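Local coordinates for putative TOXIN related protein (Parabacteroides distasonis ATCC 8503, PDB 3K0Y), which is of unknown function but belongs to the NigD-like family, pairing an N-terminal OB domain with a C-terminal beta-sandwich domain, at residues Y26-D31 with N79-I84; S99-D104 with A133-L138; S174-T179 with V184-N189. One frame throughout, in Å; residues are numbered along the deposited sequence.

Interaction 1: residues Y26-D31 with N79-I84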
loop_
_atom_site.group_PDB
_atom_site.type_symbol
_atom_site.label_atom_id
_atom_site.label_comp_id
_atom_site.label_asym_id
_atom_site.label_seq_id
_atom_site.Cartn_x
_atom_site.Cartn_y
_atom_site.Cartn_z
ATOM N N TYR A 26 11.688 14.284 -9.818
ATOM C CA TYR A 26 10.627 13.276 -9.777
ATOM C C TYR A 26 9.296 13.900 -10.112
ATOM O O TYR A 26 9.098 15.092 -9.907
ATOM C CB TYR A 26 10.562 12.642 -8.373
ATOM C CG TYR A 26 10.109 13.588 -7.270
ATOM C CD1 TYR A 26 10.996 14.481 -6.655
ATOM C CD2 TYR A 26 8.782 13.602 -6.859
ATOM C CE1 TYR A 26 10.570 15.358 -5.643
ATOM C CE2 TYR A 26 8.338 14.466 -5.851
ATOM C CZ TYR A 26 9.236 15.333 -5.246
ATOM O OH TYR A 26 8.762 16.164 -4.262
ATOM N N TYR A 27 8.374 13.095 -10.619
ATOM C CA TYR A 27 6.968 13.523 -10.651
ATOM C C TYR A 27 6.116 12.578 -9.803
ATOM O O TYR A 27 6.608 11.586 -9.305
ATOM C CB TYR A 27 6.449 13.696 -12.075
ATOM C CG TYR A 27 6.245 12.445 -12.872
ATOM C CD1 TYR A 27 5.044 11.768 -12.831
ATOM C CD2 TYR A 27 7.230 11.972 -13.710
ATOM C CE1 TYR A 27 4.842 10.653 -13.575
ATOM C CE2 TYR A 27 7.038 10.855 -14.470
ATOM C CZ TYR A 27 5.847 10.202 -14.403
ATOM O OH TYR A 27 5.655 9.077 -15.149
ATOM N N LEU A 28 4.865 12.931 -9.594
ATOM C CA LEU A 28 3.973 12.171 -8.722
ATOM C C LEU A 28 2.826 11.641 -9.525
ATOM O O LEU A 28 2.236 12.396 -10.311
ATOM C CB LEU A 28 3.430 13.059 -7.612
ATOM C CG LEU A 28 4.494 13.583 -6.661
ATOM C CD1 LEU A 28 3.936 14.765 -5.919
ATOM C CD2 LEU A 28 4.944 12.495 -5.701
ATOM N N ARG A 29 2.495 10.366 -9.321
ATOM C CA ARG A 29 1.358 9.719 -10.000
ATOM C C ARG A 29 0.211 9.446 -9.007
ATOM O O ARG A 29 0.393 8.748 -8.028
ATOM C CB ARG A 29 1.814 8.420 -10.687
ATOM C CG ARG A 29 0.744 7.870 -11.644
ATOM C CD ARG A 29 1.270 6.873 -12.634
ATOM N NE ARG A 29 1.852 5.726 -11.945
ATOM C CZ ARG A 29 3.136 5.365 -11.985
ATOM N NH1 ARG A 29 4.002 6.015 -12.726
ATOM N NH2 ARG A 29 3.546 4.327 -11.281
ATOM N N LEU A 30 -0.958 10.023 -9.240
ATOM C CA LEU A 30 -2.073 9.877 -8.321
ATOM C C LEU A 30 -2.801 8.574 -8.619
ATOM O O LEU A 30 -2.564 7.988 -9.673
ATOM C CB LEU A 30 -3.032 11.049 -8.452
ATOM C CG LEU A 30 -2.521 12.434 -8.079
ATOM C CD1 LEU A 30 -3.668 13.517 -8.299
ATOM C CD2 LEU A 30 -2.016 12.433 -6.655
ATOM N N ASP A 31 -3.660 8.113 -7.702
ATOM C CA ASP A 31 -4.425 6.886 -7.956
ATOM C C ASP A 31 -5.271 6.958 -9.261
ATOM O O ASP A 31 -5.279 6.024 -10.040
ATOM C CB ASP A 31 -5.315 6.533 -6.766
ATOM C CG ASP A 31 -4.522 6.118 -5.514
ATOM O OD1 ASP A 31 -3.353 5.725 -5.593
ATOM O OD2 ASP A 31 -5.085 6.195 -4.417
ATOM N N ASN A 79 4.007 20.981 -0.780
ATOM C CA ASN A 79 4.103 21.633 0.521
ATOM C C ASN A 79 4.760 20.720 1.532
ATOM O O ASN A 79 5.577 21.170 2.340
ATOM C CB ASN A 79 2.737 22.055 1.023
ATOM C CG ASN A 79 2.004 22.980 0.026
ATOM O OD1 ASN A 79 2.584 23.933 -0.501
ATOM N ND2 ASN A 79 0.746 22.667 -0.253
ATOM N N ALA A 80 4.384 19.444 1.500
ATOM C CA ALA A 80 5.014 18.438 2.350
ATOM C C ALA A 80 4.892 17.069 1.682
ATOM O O ALA A 80 4.046 16.850 0.849
ATOM C CB ALA A 80 4.385 18.428 3.774
ATOM N N ILE A 81 5.770 16.156 2.035
ATOM C CA ILE A 81 5.744 14.830 1.446
ATOM C C ILE A 81 6.303 13.881 2.507
ATOM O O ILE A 81 7.439 14.052 2.991
ATOM C CB ILE A 81 6.523 14.802 0.102
ATOM C CG1 ILE A 81 6.613 13.383 -0.454
ATOM C CG2 ILE A 81 7.924 15.422 0.295
ATOM C CD1 ILE A 81 6.940 13.348 -1.916
ATOM N N HIS A 82 5.447 12.949 2.917
ATOM C CA HIS A 82 5.756 11.978 3.955
ATOM C C HIS A 82 5.675 10.578 3.362
ATOM O O HIS A 82 4.594 10.114 3.035
ATOM C CB HIS A 82 4.747 12.106 5.098
ATOM C CG HIS A 82 4.456 13.519 5.498
ATOM N ND1 HIS A 82 5.380 14.315 6.128
ATOM C CD2 HIS A 82 3.328 14.268 5.380
ATOM C CE1 HIS A 82 4.843 15.501 6.369
ATOM N NE2 HIS A 82 3.597 15.490 5.935
ATOM N N ASN A 83 6.814 9.908 3.218
ATOM C CA ASN A 83 6.807 8.567 2.665
ATOM C C ASN A 83 5.915 7.612 3.454
ATOM O O ASN A 83 5.804 7.688 4.674
ATOM C CB ASN A 83 8.216 8.020 2.614
ATOM C CG ASN A 83 9.051 8.688 1.542
ATOM O OD1 ASN A 83 8.540 9.514 0.770
ATOM N ND2 ASN A 83 10.339 8.342 1.485
ATOM N N ILE A 84 5.255 6.741 2.712
ATOM C CA ILE A 84 4.442 5.691 3.264
ATOM C C ILE A 84 5.291 4.418 3.092
ATOM O O ILE A 84 5.862 4.185 2.029
ATOM C CB ILE A 84 3.101 5.592 2.513
ATOM C CG1 ILE A 84 2.236 6.805 2.826
ATOM C CG2 ILE A 84 2.380 4.274 2.843
ATOM C CD1 ILE A 84 1.011 6.981 1.892
#

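Interaction 2: residues S99-D104 with A133-L138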
loop_
_atom_site.group_PDB
_atom_site.type_symbol
_atom_site.label_atom_id
_atom_site.label_comp_id
_atom_site.label_asym_id
_atom_site.label_seq_id
_atom_site.Cartn_x
_atom_site.Cartn_y
_atom_site.Cartn_z
ATOM N N SER A 99 4.292 -17.252 13.161
ATOM C CA SER A 99 5.440 -16.908 13.962
ATOM C C SER A 99 6.302 -15.786 13.380
ATOM O O SER A 99 6.798 -14.960 14.128
ATOM C CB SER A 99 6.329 -18.139 14.174
ATOM O OG SER A 99 7.497 -17.674 14.805
ATOM N N ILE A 100 6.527 -15.789 12.069
ATOM C CA ILE A 100 7.346 -14.787 11.453
ATOM C C ILE A 100 6.518 -13.500 11.199
ATOM O O ILE A 100 6.955 -12.387 11.551
ATOM C CB ILE A 100 7.958 -15.296 10.160
ATOM C CG1 ILE A 100 9.096 -16.300 10.459
ATOM C CG2 ILE A 100 8.497 -14.126 9.312
ATOM C CD1 ILE A 100 9.292 -17.360 9.344
ATOM N N TYR A 101 5.318 -13.657 10.637
ATOM C CA TYR A 101 4.560 -12.515 10.190
ATOM C C TYR A 101 3.600 -11.963 11.210
ATOM O O TYR A 101 3.183 -10.823 11.073
ATOM C CB TYR A 101 3.860 -12.796 8.867
ATOM C CG TYR A 101 4.837 -13.006 7.755
ATOM C CD1 TYR A 101 5.729 -12.008 7.412
ATOM C CD2 TYR A 101 4.875 -14.202 7.039
ATOM C CE1 TYR A 101 6.606 -12.176 6.394
ATOM C CE2 TYR A 101 5.761 -14.374 5.984
ATOM C CZ TYR A 101 6.626 -13.365 5.678
ATOM O OH TYR A 101 7.532 -13.481 4.665
ATOM N N GLY A 102 3.262 -12.743 12.228
ATOM C CA GLY A 102 2.532 -12.232 13.395
ATOM C C GLY A 102 1.034 -12.474 13.323
ATOM O O GLY A 102 0.495 -12.750 12.275
ATOM N N THR A 103 0.367 -12.392 14.460
ATOM C CA THR A 103 -1.064 -12.617 14.547
ATOM C C THR A 103 -1.694 -11.513 15.395
ATOM O O THR A 103 -2.831 -11.651 15.906
ATOM C CB THR A 103 -1.363 -13.989 15.166
ATOM O OG1 THR A 103 -0.600 -14.119 16.351
ATOM C CG2 THR A 103 -0.975 -15.102 14.215
ATOM N N ASP A 104 -0.970 -10.409 15.512
ATOM C CA ASP A 104 -1.377 -9.336 16.381
ATOM C C ASP A 104 -2.492 -8.544 15.685
ATOM O O ASP A 104 -2.281 -7.992 14.614
ATOM C CB ASP A 104 -0.184 -8.453 16.697
ATOM C CG ASP A 104 0.788 -9.132 17.646
ATOM O OD1 ASP A 104 0.337 -9.617 18.698
ATOM O OD2 ASP A 104 1.992 -9.170 17.336
ATOM N N ALA A 133 9.608 -1.924 17.020
ATOM C CA ALA A 133 9.124 -1.752 15.678
ATOM C C ALA A 133 8.192 -2.923 15.277
ATOM O O ALA A 133 8.496 -4.078 15.541
ATOM C CB ALA A 133 10.370 -1.670 14.736
ATOM N N HIS A 134 7.048 -2.614 14.671
ATOM C CA HIS A 134 6.116 -3.626 14.196
ATOM C C HIS A 134 6.451 -4.016 12.741
ATOM O O HIS A 134 6.853 -3.175 11.975
ATOM C CB HIS A 134 4.685 -3.116 14.274
ATOM C CG HIS A 134 4.225 -2.769 15.652
ATOM N ND1 HIS A 134 2.889 -2.679 15.979
ATOM C CD2 HIS A 134 4.917 -2.458 16.783
ATOM C CE1 HIS A 134 2.780 -2.358 17.263
ATOM N NE2 HIS A 134 3.997 -2.224 17.771
ATOM N N PHE A 135 6.281 -5.298 12.396
ATOM C CA PHE A 135 6.566 -5.845 11.066
ATOM C C PHE A 135 5.235 -5.969 10.332
ATOM O O PHE A 135 4.353 -6.638 10.824
ATOM C CB PHE A 135 7.163 -7.229 11.266
ATOM C CG PHE A 135 7.875 -7.825 10.079
ATOM C CD1 PHE A 135 8.534 -7.042 9.139
ATOM C CD2 PHE A 135 8.006 -9.204 10.016
ATOM C CE1 PHE A 135 9.272 -7.606 8.106
ATOM C CE2 PHE A 135 8.733 -9.814 8.981
ATOM C CZ PHE A 135 9.389 -8.993 8.019
ATOM N N ILE A 136 5.143 -5.370 9.147
ATOM C CA ILE A 136 3.898 -5.186 8.385
ATOM C C ILE A 136 4.114 -5.874 7.046
ATOM O O ILE A 136 5.060 -5.545 6.328
ATOM C CB ILE A 136 3.618 -3.669 8.090
ATOM C CG1 ILE A 136 3.663 -2.820 9.353
ATOM C CG2 ILE A 136 2.273 -3.446 7.478
ATOM C CD1 ILE A 136 2.590 -3.266 10.398
ATOM N N ASN A 137 3.256 -6.829 6.706
ATOM C CA ASN A 137 3.424 -7.554 5.445
ATOM C C ASN A 137 2.122 -7.978 4.768
ATOM O O ASN A 137 1.077 -8.065 5.384
ATOM C CB ASN A 137 4.238 -8.827 5.676
ATOM C CG ASN A 137 5.688 -8.547 5.927
ATOM O OD1 ASN A 137 6.435 -8.260 5.001
ATOM N ND2 ASN A 137 6.087 -8.596 7.190
ATOM N N LEU A 138 2.246 -8.304 3.504
ATOM C CA LEU A 138 1.155 -8.875 2.723
ATOM C C LEU A 138 1.719 -10.153 2.100
ATOM O O LEU A 138 2.763 -10.092 1.440
ATOM C CB LEU A 138 0.756 -7.910 1.627
ATOM C CG LEU A 138 -0.513 -8.270 0.856
ATOM C CD1 LEU A 138 -1.721 -8.062 1.743
ATOM C CD2 LEU A 138 -0.586 -7.417 -0.427
HETATM O O HOH W 1 4.131 -9.060 9.340
#

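Interaction 3: residues S174-T179 with V184-N189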
loop_
_atom_site.group_PDB
_atom_site.type_symbol
_atom_site.label_atom_id
_atom_site.label_comp_id
_atom_site.label_asym_id
_atom_site.label_seq_id
_atom_site.Cartn_x
_atom_site.Cartn_y
_atom_site.Cartn_z
ATOM N N SER A 174 2.424 -5.872 -8.351
ATOM C CA SER A 174 2.828 -6.190 -9.701
ATOM C C SER A 174 3.298 -7.649 -9.850
ATOM O O SER A 174 3.441 -8.101 -10.953
ATOM C CB SER A 174 3.925 -5.208 -10.159
ATOM O OG SER A 174 5.122 -5.441 -9.459
ATOM N N SER A 175 3.535 -8.349 -8.736
ATOM C CA SER A 175 3.931 -9.752 -8.701
ATOM C C SER A 175 2.731 -10.694 -8.738
ATOM O O SER A 175 2.926 -11.901 -8.737
ATOM C CB SER A 175 4.731 -10.038 -7.402
ATOM O OG SER A 175 3.875 -9.983 -6.257
ATOM N N LEU A 176 1.501 -10.178 -8.734
ATOM C CA LEU A 176 0.339 -11.045 -8.891
ATOM C C LEU A 176 0.269 -11.494 -10.358
ATOM O O LEU A 176 0.727 -10.765 -11.233
ATOM C CB LEU A 176 -0.962 -10.362 -8.509
ATOM C CG LEU A 176 -1.135 -10.016 -7.020
ATOM C CD1 LEU A 176 -2.448 -9.228 -6.860
ATOM C CD2 LEU A 176 -1.071 -11.247 -6.120
ATOM N N PRO A 177 -0.288 -12.693 -10.621
ATOM C CA PRO A 177 -0.346 -13.110 -12.028
ATOM C C PRO A 177 -1.158 -12.138 -12.870
ATOM O O PRO A 177 -2.148 -11.524 -12.391
ATOM C CB PRO A 177 -0.966 -14.528 -11.988
ATOM C CG PRO A 177 -1.039 -14.951 -10.515
ATOM C CD PRO A 177 -0.989 -13.621 -9.718
ATOM N N ASP A 178 -0.727 -11.971 -14.118
ATOM C CA ASP A 178 -1.390 -11.044 -15.032
ATOM C C ASP A 178 -2.847 -11.462 -15.161
ATOM O O ASP A 178 -3.131 -12.620 -15.310
ATOM C CB ASP A 178 -0.717 -11.011 -16.398
ATOM C CG ASP A 178 -1.065 -9.739 -17.180
ATOM O OD1 ASP A 178 -2.267 -9.432 -17.351
ATOM O OD2 ASP A 178 -0.138 -9.022 -17.601
ATOM N N THR A 179 -3.766 -10.516 -15.030
ATOM C CA THR A 179 -5.181 -10.832 -15.176
ATOM C C THR A 179 -5.563 -10.734 -16.640
ATOM O O THR A 179 -6.726 -10.860 -16.970
ATOM C CB THR A 179 -6.089 -9.874 -14.389
ATOM O OG1 THR A 179 -6.065 -8.591 -15.019
ATOM C CG2 THR A 179 -5.659 -9.774 -12.939
ATOM N N VAL A 184 -10.621 -9.132 -11.704
ATOM C CA VAL A 184 -10.808 -10.291 -10.840
ATOM C C VAL A 184 -11.059 -9.813 -9.454
ATOM O O VAL A 184 -10.858 -8.615 -9.163
ATOM C CB VAL A 184 -9.539 -11.238 -10.780
ATOM C CG1 VAL A 184 -9.176 -11.782 -12.186
ATOM C CG2 VAL A 184 -8.352 -10.549 -10.110
ATOM N N ASP A 185 -11.459 -10.744 -8.590
ATOM C CA ASP A 185 -11.678 -10.479 -7.195
ATOM C C ASP A 185 -10.409 -10.704 -6.402
ATOM O O ASP A 185 -9.782 -11.763 -6.517
ATOM C CB ASP A 185 -12.750 -11.384 -6.622
ATOM C CG ASP A 185 -14.143 -11.053 -7.140
ATOM O OD1 ASP A 185 -14.361 -9.987 -7.772
ATOM O OD2 ASP A 185 -15.002 -11.906 -6.897
ATOM N N LEU A 186 -10.047 -9.706 -5.603
ATOM C CA LEU A 186 -8.891 -9.785 -4.726
ATOM C C LEU A 186 -9.461 -9.823 -3.334
ATOM O O LEU A 186 -10.248 -8.961 -2.962
ATOM C CB LEU A 186 -7.987 -8.582 -4.940
ATOM C CG LEU A 186 -6.600 -8.553 -4.308
ATOM C CD1 LEU A 186 -5.664 -9.500 -4.989
ATOM C CD2 LEU A 186 -5.971 -7.146 -4.304
ATOM N N VAL A 187 -9.134 -10.870 -2.604
ATOM C CA VAL A 187 -9.601 -11.099 -1.254
ATOM C C VAL A 187 -8.373 -10.835 -0.351
ATOM O O VAL A 187 -7.312 -11.454 -0.517
ATOM C CB VAL A 187 -10.160 -12.536 -1.094
ATOM C CG1 VAL A 187 -10.478 -12.873 0.357
ATOM C CG2 VAL A 187 -11.448 -12.716 -1.981
ATOM N N VAL A 188 -8.522 -9.908 0.587
ATOM C CA VAL A 188 -7.509 -9.650 1.552
ATOM C C VAL A 188 -8.072 -9.952 2.937
ATOM O O VAL A 188 -8.944 -9.229 3.426
ATOM C CB VAL A 188 -7.056 -8.174 1.506
ATOM C CG1 VAL A 188 -5.984 -7.929 2.561
ATOM C CG2 VAL A 188 -6.566 -7.793 0.120
ATOM N N ASN A 189 -7.511 -10.980 3.572
ATOM C CA ASN A 189 -7.761 -11.347 4.940
ATOM C C ASN A 189 -6.834 -10.608 5.907
ATOM O O ASN A 189 -5.668 -10.303 5.574
ATOM C CB ASN A 189 -7.570 -12.864 5.072
ATOM C CG ASN A 189 -8.615 -13.635 4.287
ATOM O OD1 ASN A 189 -9.788 -13.430 4.499
ATOM N ND2 ASN A 189 -8.206 -14.449 3.357
#

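Interaction 1: residues Y26-D31 with N79-I84
In the interior of the NigD-like OB domain, Tyr-26 and Leu-28 on strand 25-30 reach across to Ile-81 on strand 74-88. The two strands are not paired here: the CA atoms of Leu-28 and Ile-81, the nearest across the contact, lie 10.7 Å apart, and side chains alone span the gap. One methyl, Ile-81 CD1, does all the touching on its side. It lies 4.1 Å from Tyr-26 OH and 4.3 Å from Tyr-26 CE2, reaching the phenol near its hydroxyl end and obliquely to the ring. Leu-28 makes the second contact, its CD2 methyl standing 4.4 Å from the same Ile-81 CD1. The isoleucine gets there by being extended: chi1 of 175° and chi2 of 161° carry CD1 straight out from the strand. Tyr-26 comes to meet it from the opposite direction, with CG lying between its backbone N and carbonyl carbon (chi1 67°). Because Tyr-26 and Leu-28 are two residues apart on a strand, both point inward, and they receive the methyl together. Val-56 and Ala-54 of strand 52-62 touch Leu-28 and Ile-81 respectively, while the Tyr-26 ring also meets that of Tyr-46. At the start of 79-84, a classic beta bulge sets Asn-79 and Ala-80 opposite Asn-57 of strand 52-62. No hydrogen bond crosses between the two segments, and only 84 Å² is buried between them. The contact is therefore a light apolar one, one part of a larger hydrophobic interior whose walls come from several strands.

Interaction 2: residues S99-D104 with A133-L138
Tyr-101, at the end of helix 97-101, packs closely against Asn-137 of strand 135-139, and this is the tight part of the contact. Tyr-101 CD1 lies 3.4 Å from Asn-137 ND2, the amide nitrogen standing at the ring edge near its plane, and the two side chains cross at about a right angle with ring and amide planes 64° apart. The same ND2 sits 3.2 Å above the plane of the Phe-135 ring, over its centre, so the amide is wedged between one aromatic edge and one aromatic face. The two rings also touch, Tyr-101 CD1 lying 4.0 Å from Phe-135 CE2, oblique to both. A water completes the amide's setting: it accepts from Asn-137 ND2 at 2.9 Å and donates to Tyr-101 O at 2.6 Å and to Phe-135 O at 2.8 Å. Three bonds thus fix the water, which links the helix end to the strand where no direct hydrogen bond does. The amide's other end is held as well, with Asn-137 OD1 bonded to Lys-87 NZ, and the phenol hydroxyl of Tyr-101 is bonded to Lys-91 O.

Toward the partly exposed side the packing slackens. Ile-100 O lies in the plane of the Phe-135 ring at its edge, 3.7 Å from CD2, and Ile-100 CG2 comes no nearer than 4.3 Å to Phe-135 CE2. With CG opposite the backbone N (chi1 -164°), the Phe-135 ring reaches toward the helix end.

Strand 149-155 lies beside the contact within the four-stranded sheet: Arg-153 and Asn-155 pair through their backbones with Asn-137 and Phe-135, while Asn-155 ND2 and Arg-153 NH1 bind Ile-100 O and Gly-102 O, tying the short helix onto the sheet of the C-terminal beta sandwich.

Interaction 3: residues S174-T179 with V184-N189
Thr-179 OG1 hydrogen-bonds to the carbonyl O of Glu-182, in the turn that leads to strand 184-192, and the methyl on the same carbon packs against Val-184. With OG1 placed between the backbone N and carbonyl carbon (chi1 70°), CG2 falls on the side of the strand and sits almost equally far from the two valine methyls: it is 4.0 Å from Val-184 CG2 and 4.1 Å from Val-184 CG1. The threonine is thereby used twice, its hydroxyl closing the turn and its methyl covering the first residue of the strand. Thr-179 N donates a second bond, to Ser-205 OG, which holds the backbone at the same point.

Away from the turn the segments diverge. The CA atoms of Thr-179 and Val-184 are 7.1 Å apart, those of Leu-176 and Leu-186 10.2 Å, and two long side chains fill the wider gap. They meet methyl to methyl, Leu-176 CD1 and Leu-186 CD1 being 3.7 Å apart. Leu-186 reaches inward with CG opposite its backbone N (chi1 -170°), whereas Leu-176 approaches at a slant from the loop. Leu-150 of strand 149-155 touches both leucines, and Tyr-203 of strand 195-203 touches Leu-176, placing the pair in the hydrophobic interior of the C-terminal beta sandwich.

No hydrogen bond joins 174-179 directly to 184-189, whose strand is instead paired with its neighbours on both sides. Between the two segments the contact is thus purely apolar, burying 132 Å², while polar bonds to residues outside them, made by Thr-179 OG1, Thr-179 N and, with Tyr-148 OH, Pro-177 O, hold the loop.

How the interactions relate
Following the chain from the N terminus, interaction 1 comes first, closing a 47-residue excursion through the OB domain by bringing strand 74-88 back across the barrel from strand 25-30. Helix 97-101 then opens interaction 2, whose 28-residue loop includes strands 113-116 and 119-128 before returning on strand 135-139. Interaction 3 is the most local, spanning four residues between a loop and strand 184-192. The three run in series, neither nesting nor crossing. Interactions 2 and 3 reach the same four-stranded sheet of the beta sandwich, with centres about 21 Å apart. Interaction 1 lies on the opposite side of the chain's centre, and strand 74-88 connects its domain to theirs by pairing with strand 163-172.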